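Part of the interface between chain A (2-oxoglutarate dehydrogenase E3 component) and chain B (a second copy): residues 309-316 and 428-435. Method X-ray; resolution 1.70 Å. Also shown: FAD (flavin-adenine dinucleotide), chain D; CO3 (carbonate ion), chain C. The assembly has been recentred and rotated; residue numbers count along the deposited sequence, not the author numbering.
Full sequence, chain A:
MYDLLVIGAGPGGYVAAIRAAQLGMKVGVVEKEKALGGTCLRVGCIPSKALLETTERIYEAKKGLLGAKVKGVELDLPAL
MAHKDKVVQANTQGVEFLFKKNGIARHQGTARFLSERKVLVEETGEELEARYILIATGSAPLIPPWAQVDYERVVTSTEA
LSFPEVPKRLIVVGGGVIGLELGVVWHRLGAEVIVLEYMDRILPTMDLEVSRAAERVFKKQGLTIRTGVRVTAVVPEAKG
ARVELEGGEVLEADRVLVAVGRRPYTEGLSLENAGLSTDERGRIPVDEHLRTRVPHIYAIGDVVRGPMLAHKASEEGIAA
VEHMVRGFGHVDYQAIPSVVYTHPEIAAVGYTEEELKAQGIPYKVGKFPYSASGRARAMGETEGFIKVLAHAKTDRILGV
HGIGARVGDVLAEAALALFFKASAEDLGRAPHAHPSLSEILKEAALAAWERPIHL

Chain A (309-316) LAHKASEE
Chain B 428-435: GRAPHAHP

The chain A stretch is the first two turns of a helix. Leu309(A) occupies the N-cap position, with phi/psi of -129/148°, and residues 310-316 follow in helical geometry, tied by i to i+4 backbone hydrogen bonds of 3.0 to 3.1 Å, from Ala313(A) N to Leu309(A) O through Glu316(A) N to Lys312(A) O. Ala310(A), His311(A) and Glu315(A) direct their CA-to-CB bonds toward chain B. Lys312(A) points away and bonds within its own helix, where its NZ forms a salt bridge with Glu316(A) OE1 at 2.8 Å. The chain B stretch leaves the end of a helix and runs as an extended strand-like loop, psi staying between 130 and 140° from Ala430(B) to Pro435(B). It travels from the Glu315(A) turn back toward the helix start, so the two chains run in opposite senses. The CA atoms of His311(A) and His434(B), 5.6 Å apart, set the register, and 301 Å² is buried in all.

Gly428(B) makes no contact. Arg429(B) contributes its backbone: its O lies 3.3 Å from Glu315(A) OE2, a pair of acceptors that cannot share a hydrogen. Its side chain (chi1 m, chi2 t) stays clear of the helix. Ala430(B), at -59/140°, turns its CB away, and its O accepts a weak hydrogen bond from His432(B) ND1 at 2.9 Å.

Pro431(B), at -56/139° with a C-gamma exo ring, packs against the carboxylate of Glu315(A), whose chi1 and chi2 are both m. Glu315(A) OE2 comes within 3.2 Å of Pro431(B) CA and 3.8 Å of its CG; the proline nitrogen carries no hydrogen to offer. Water 1 provides the polar link instead, accepting from His432(B) N at 3.0 Å and donating weakly to Glu315(A) OE2 at 3.3 Å.

His432(B), at -134/135° with chi1 m and chi2 88°, points its side chain away, leaving its O 3.3 Å from His311(A) CB. Ala433(B), at -56/138°, lays its CA over one face of the His311(A) ring, 3.7 Å from the centroid and 25° off the normal, a CH-pi contact; its CB also touches the ring, 3.9 Å from His311(A) CE1. The p rotamer of His311(A), with chi2 of -95°, places the imidazole here and brings ND1 to 2.9 Å from His434(B) N.

His434(B), at -111/138° with chi1 t and chi2 91°, points toward the helix start, its CD2 3.9 Å from Ala310(A) CB. A carbonate ion, probably from the crystallisation liquor, lies over one face of its ring, with O2 3.7 Å from His434(B) CG. The flavin joins both subunits: Ala310(A) N donates to FAD O2 at 2.8 Å, while FAD N3 donates to His434(B) O at 2.9 Å. A cis peptide leads into Pro435(B), which turns away from the helix and sets its CD 3.5 Å from FAD O4.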

# COMPACT_ATOMS: atom_id res chain seq x y z
N LEU A 309 12.88 -8.98 -13.83
CA LEU A 309 12.56 -8.36 -12.55
C LEU A 309 13.31 -9.04 -11.41
O LEU A 309 13.56 -10.25 -11.44
CB LEU A 309 11.06 -8.41 -12.29
CG LEU A 309 10.15 -8.05 -13.46
CD1 LEU A 309 8.71 -8.37 -13.12
CD2 LEU A 309 10.30 -6.58 -13.82
N ALA A 310 13.64 -8.25 -10.39
CA ALA A 310 14.41 -8.73 -9.27
C ALA A 310 13.69 -9.84 -8.53
O ALA A 310 14.26 -10.88 -8.25
CB ALA A 310 14.74 -7.60 -8.33
N HIS A 311 12.42 -9.63 -8.23
CA HIS A 311 11.64 -10.64 -7.52
C HIS A 311 11.29 -11.87 -8.37
O HIS A 311 10.99 -12.93 -7.81
CB HIS A 311 10.38 -10.03 -6.91
CG HIS A 311 9.54 -9.27 -7.87
ND1 HIS A 311 9.64 -7.90 -8.04
CD2 HIS A 311 8.54 -9.67 -8.70
CE1 HIS A 311 8.74 -7.50 -8.93
NE2 HIS A 311 8.07 -8.55 -9.34
N LYS A 312 11.31 -11.72 -9.70
CA LYS A 312 11.19 -12.85 -10.60
C LYS A 312 12.44 -13.69 -10.43
O LYS A 312 12.36 -14.89 -10.26
CB LYS A 312 11.07 -12.39 -12.06
CG LYS A 312 10.89 -13.51 -13.07
CD LYS A 312 12.21 -14.02 -13.60
CE LYS A 312 12.08 -14.52 -15.02
NZ LYS A 312 13.38 -15.08 -15.50
N ALA A 313 13.59 -13.03 -10.45
CA ALA A 313 14.87 -13.73 -10.32
C ALA A 313 14.96 -14.48 -9.00
O ALA A 313 15.37 -15.65 -8.98
CB ALA A 313 16.03 -12.76 -10.43
N SER A 314 14.58 -13.82 -7.90
CA SER A 314 14.67 -14.41 -6.57
C SER A 314 13.71 -15.59 -6.42
O SER A 314 14.06 -16.60 -5.85
CB SER A 314 14.43 -13.36 -5.49
OG SER A 314 13.12 -12.80 -5.59
N GLU A 315 12.49 -15.46 -6.94
CA GLU A 315 11.54 -16.56 -6.86
C GLU A 315 12.02 -17.77 -7.64
O GLU A 315 11.79 -18.91 -7.22
CB GLU A 315 10.15 -16.13 -7.33
CG GLU A 315 9.46 -15.16 -6.38
CD GLU A 315 8.92 -15.82 -5.12
OE1 GLU A 315 9.53 -16.79 -4.63
OE2 GLU A 315 7.88 -15.36 -4.61
N GLU A 316 12.72 -17.53 -8.75
CA GLU A 316 13.27 -18.60 -9.56
C GLU A 316 14.44 -19.25 -8.84
O GLU A 316 14.63 -20.46 -8.91
CB GLU A 316 13.70 -18.08 -10.94
CG GLU A 316 12.54 -17.97 -11.91
CD GLU A 316 12.91 -17.42 -13.27
OE1 GLU A 316 13.98 -16.79 -13.40
OE2 GLU A 316 12.11 -17.59 -14.21
N GLY B 428 3.86 -15.91 2.89
CA GLY B 428 5.29 -15.72 2.77
C GLY B 428 5.85 -16.21 1.45
O GLY B 428 6.89 -15.72 1.00
N ARG B 429 5.18 -17.19 0.83
CA ARG B 429 5.65 -17.77 -0.42
C ARG B 429 5.21 -16.95 -1.63
O ARG B 429 5.82 -17.03 -2.68
CB ARG B 429 5.12 -19.20 -0.60
CG ARG B 429 5.90 -20.28 0.14
CD ARG B 429 5.23 -21.66 0.04
NE ARG B 429 4.82 -21.96 -1.34
CZ ARG B 429 3.72 -22.61 -1.71
NH1 ARG B 429 2.86 -23.09 -0.80
NH2 ARG B 429 3.48 -22.80 -3.00
N ALA B 430 4.13 -16.18 -1.48
CA ALA B 430 3.57 -15.41 -2.59
C ALA B 430 4.62 -14.43 -3.13
O ALA B 430 5.38 -13.87 -2.36
CB ALA B 430 2.36 -14.66 -2.13
N PRO B 431 4.70 -14.26 -4.45
CA PRO B 431 5.52 -13.19 -5.02
C PRO B 431 5.16 -11.80 -4.47
O PRO B 431 3.98 -11.49 -4.29
CB PRO B 431 5.26 -13.29 -6.52
CG PRO B 431 4.84 -14.69 -6.75
CD PRO B 431 4.10 -15.10 -5.51
N HIS B 432 6.18 -11.00 -4.19
CA HIS B 432 6.01 -9.61 -3.80
C HIS B 432 7.00 -8.76 -4.57
O HIS B 432 8.17 -9.13 -4.70
CB HIS B 432 6.24 -9.45 -2.30
CG HIS B 432 5.15 -10.03 -1.45
ND1 HIS B 432 5.14 -11.35 -1.04
CD2 HIS B 432 4.01 -9.48 -0.97
CE1 HIS B 432 4.07 -11.57 -0.31
NE2 HIS B 432 3.36 -10.46 -0.25
N ALA B 433 6.51 -7.64 -5.10
CA ALA B 433 7.35 -6.71 -5.85
C ALA B 433 8.56 -6.24 -5.03
O ALA B 433 8.45 -5.99 -3.82
CB ALA B 433 6.54 -5.54 -6.31
N HIS B 434 9.71 -6.18 -5.69
CA HIS B 434 10.90 -5.58 -5.12
C HIS B 434 11.20 -4.30 -5.90
O HIS B 434 11.10 -4.30 -7.13
CB HIS B 434 12.10 -6.52 -5.22
CG HIS B 434 13.38 -5.94 -4.69
ND1 HIS B 434 13.78 -6.11 -3.38
CD2 HIS B 434 14.33 -5.19 -5.29
CE1 HIS B 434 14.93 -5.48 -3.19
NE2 HIS B 434 15.28 -4.91 -4.33
N PRO B 435 11.57 -3.21 -5.23
CA PRO B 435 11.54 -3.10 -3.77
C PRO B 435 10.22 -2.46 -3.31
O PRO B 435 9.87 -1.41 -3.83
CB PRO B 435 12.71 -2.16 -3.47
CG PRO B 435 12.99 -1.43 -4.78
CD PRO B 435 12.12 -2.00 -5.86
PA FAD D . 21.83 -9.45 -11.57
O1A FAD D . 22.24 -8.66 -12.75
O2A FAD D . 21.13 -8.61 -10.49
O5B FAD D . 23.12 -10.20 -10.98
C5B FAD D . 24.02 -10.83 -11.85
C4B FAD D . 25.39 -10.77 -11.20
O4B FAD D . 26.21 -11.73 -11.83
C3B FAD D . 26.07 -9.42 -11.36
O3B FAD D . 26.39 -8.88 -10.10
C2B FAD D . 27.33 -9.72 -12.16
O2B FAD D . 28.43 -8.97 -11.70
C1B FAD D . 27.52 -11.21 -11.92
N9A FAD D . 28.20 -11.98 -12.97
C8A FAD D . 27.87 -12.08 -14.30
N7A FAD D . 28.72 -12.94 -14.89
C5A FAD D . 29.59 -13.39 -13.95
C6A FAD D . 30.66 -14.28 -14.00
N6A FAD D . 30.94 -15.00 -15.09
N1A FAD D . 31.34 -14.53 -12.84
C2A FAD D . 31.01 -13.94 -11.65
N3A FAD D . 29.94 -13.07 -11.60
C4A FAD D . 29.26 -12.80 -12.74
N1 FAD D . 13.78 -4.84 -11.11
C2 FAD D . 12.69 -4.84 -10.27
O2 FAD D . 12.09 -5.89 -10.01
N3 FAD D . 12.26 -3.67 -9.70
C4 FAD D . 12.90 -2.48 -9.98
O4 FAD D . 12.60 -1.51 -9.30
C4X FAD D . 14.01 -2.46 -10.82
N5 FAD D . 14.67 -1.27 -11.11
C5X FAD D . 15.77 -1.28 -11.95
C6 FAD D . 16.43 -0.08 -12.23
C7 FAD D . 17.55 -0.08 -13.09
C7M FAD D . 18.29 1.22 -13.28
C8 FAD D . 18.00 -1.27 -13.64
C8M FAD D . 19.36 -1.35 -14.29
C9 FAD D . 17.34 -2.47 -13.36
C9A FAD D . 16.22 -2.48 -12.52
N10 FAD D . 15.54 -3.67 -12.24
C10 FAD D . 14.45 -3.65 -11.39
C1' FAD D . 15.89 -4.97 -12.92
C2' FAD D . 16.75 -5.80 -11.95
O2' FAD D . 17.93 -5.09 -11.60
C3' FAD D . 17.07 -7.18 -12.50
O3' FAD D . 15.88 -7.82 -12.92
C4' FAD D . 17.72 -8.05 -11.43
O4' FAD D . 18.91 -7.46 -10.97
C5' FAD D . 17.99 -9.46 -11.98
O5' FAD D . 18.67 -10.24 -11.01
P FAD D . 19.68 -11.40 -11.46
O1P FAD D . 20.16 -12.12 -10.24
O2P FAD D . 19.08 -12.27 -12.55
O3P FAD D . 20.94 -10.66 -12.14
C CO3 C . 14.14 -9.96 -3.97
O1 CO3 C . 14.90 -10.05 -2.90
O2 CO3 C . 14.59 -9.38 -5.04
O3 CO3 C . 12.93 -10.46 -3.99
O HOH W 1 8.83 -12.32 -3.59